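Local coordinates for O-methyltransferase family 2 (Planctopirus limnophila, PDB 5I2H) that probably transfers methyl groups from S-adenosyl-L-methionine to hydroxyl groups of small molecules, probably works as a two-fold dimer, and is seen here with the flavone apigenin, at the interface of chains A and B. Numbering follows the deposited sequence. Chains: chain A/B, O-methyltransferase family 2.

The interface of chains A and B. Residues chain A 92-93, 96-97, 104; chain B 13-15.
B:Thr15 reaches across to the helix of residues 92-97 in the partner chain and sets its hydroxyl between A:Asn96 and A:His97. The amide nitrogen ND2 of A:Asn96 donates to B:Thr15 OG1 at 3.0 Å, nearly straight at 166° and with the oxygen close to the amide plane. From the imidazole of A:His97, NE2 lies 2.7 Å from the same OG1, a hydrogen bond whose direction the model does not settle. Two bonds thus grip one hydroxyl. With chi1 at 48°, OG1 of B:Thr15 lies between its own backbone N and carbonyl carbon and points at both partners, while the methyl CG2 lies by A:Asn96 ND2 and, farther off, A:Pro92 CB. The histidine is itself positioned from behind: its ND1 gives a hydrogen to the backbone O of A:Phe104 at 3.0 Å; that oxygen lies in the imidazole plane, though ND1 stands above the carbonyl plane. CB of A:Asn96 lies over one imidazole face. If ND1 carries that hydrogen on a neutral ring, NE2 would be likely to accept from the threonine.

B:Pro14 meets A:Asn96 from the opposite direction, its CG resting 3.4 Å from ND2 and also against CG of the amide. Beside it, the side chains of B:Pro13 and A:Phe104 cross at about a right angle, with CB of the proline over the middle of one phenyl face, 3.6 Å from the centroid, in a CH-pi contact. Replacing A:Phe104 with an alanine would probably leave B:Pro13 CB without its aromatic platform and open a gap beside the ring of B:Pro14.

An N-terminal loop of chain B thus meets chain A within what is probably the family's dimer interface, and two-fold symmetry repeats the patch with the chains exchanged. On one side of the phenyl ring, CE2 of A:Phe104 packs 3.9 Å from CD of B:Pro14.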
loop_
_atom_site.group_PDB
_atom_site.type_symbol
_atom_site.label_atom_id
_atom_site.label_comp_id
_atom_site.label_asym_id
_atom_site.label_seq_id
_atom_site.Cartn_x
_atom_site.Cartn_y
_atom_site.Cartn_z
ATOM N N PRO A 92 -15.597 1.307 15.264
ATOM C CA PRO A 92 -14.873 0.951 16.489
ATOM C C PRO A 92 -13.382 0.825 16.272
ATOM O O PRO A 92 -12.601 1.233 17.135
ATOM C CB PRO A 92 -15.512 -0.387 16.897
ATOM C CG PRO A 92 -16.912 -0.297 16.358
ATOM C CD PRO A 92 -16.806 0.485 15.067
ATOM N N LEU A 93 -12.967 0.298 15.119
ATOM C CA LEU A 93 -11.546 0.159 14.845
ATOM C C LEU A 93 -10.829 1.509 14.925
ATOM O O LEU A 93 -9.784 1.620 15.568
ATOM C CB LEU A 93 -11.359 -0.494 13.481
ATOM C CG LEU A 93 -9.946 -0.790 13.016
ATOM C CD1 LEU A 93 -9.406 -1.936 13.857
ATOM C CD2 LEU A 93 -9.948 -1.135 11.508
ATOM N N ASN A 96 -11.018 3.018 18.662
ATOM C CA ASN A 96 -10.123 2.390 19.629
ATOM C C ASN A 96 -8.657 2.642 19.324
ATOM O O ASN A 96 -7.829 2.617 20.241
ATOM C CB ASN A 96 -10.375 0.881 19.677
ATOM C CG ASN A 96 -11.755 0.563 20.210
ATOM O OD1 ASN A 96 -12.272 1.311 21.023
ATOM N ND2 ASN A 96 -12.365 -0.523 19.739
ATOM N N HIS A 97 -8.299 2.834 18.061
ATOM C CA HIS A 97 -6.887 2.822 17.716
ATOM C C HIS A 97 -6.369 4.104 17.080
ATOM O O HIS A 97 -5.152 4.247 16.957
ATOM C CB HIS A 97 -6.595 1.615 16.808
ATOM C CG HIS A 97 -7.075 0.334 17.407
ATOM N ND1 HIS A 97 -6.599 -0.133 18.612
ATOM C CD2 HIS A 97 -7.998 -0.568 16.986
ATOM C CE1 HIS A 97 -7.221 -1.264 18.913
ATOM N NE2 HIS A 97 -8.074 -1.549 17.947
ATOM N N PHE A 104 -5.721 2.259 23.610
ATOM C CA PHE A 104 -5.194 1.387 22.565
ATOM C C PHE A 104 -4.833 2.154 21.301
ATOM O O PHE A 104 -4.689 1.560 20.215
ATOM C CB PHE A 104 -6.191 0.276 22.266
ATOM C CG PHE A 104 -6.477 -0.593 23.463
ATOM C CD1 PHE A 104 -5.471 -1.404 23.979
ATOM C CD2 PHE A 104 -7.715 -0.539 24.120
ATOM C CE1 PHE A 104 -5.712 -2.244 25.082
ATOM C CE2 PHE A 104 -7.966 -1.352 25.230
ATOM C CZ PHE A 104 -6.963 -2.194 25.725
ATOM N N PRO B 13 -7.717 -5.644 24.099
ATOM C CA PRO B 13 -8.408 -4.577 23.365
ATOM C C PRO B 13 -9.668 -5.109 22.717
ATOM O O PRO B 13 -9.759 -6.307 22.387
ATOM C CB PRO B 13 -7.367 -4.138 22.318
ATOM C CG PRO B 13 -6.509 -5.323 22.135
ATOM C CD PRO B 13 -6.406 -5.964 23.505
ATOM N N PRO B 14 -10.705 -4.273 22.583
ATOM C CA PRO B 14 -11.979 -4.766 22.031
ATOM C C PRO B 14 -11.935 -5.043 20.544
ATOM O O PRO B 14 -12.809 -5.768 20.047
ATOM C CB PRO B 14 -12.969 -3.630 22.344
ATOM C CG PRO B 14 -12.133 -2.454 22.543
ATOM C CD PRO B 14 -10.811 -2.890 23.075
ATOM N N THR B 15 -10.977 -4.466 19.822
ATOM C CA THR B 15 -10.785 -4.693 18.401
ATOM C C THR B 15 -9.308 -4.992 18.174
ATOM O O THR B 15 -8.454 -4.707 19.023
ATOM C CB THR B 15 -11.216 -3.481 17.556
ATOM O OG1 THR B 15 -10.663 -2.286 18.097
ATOM C CG2 THR B 15 -12.751 -3.316 17.552
#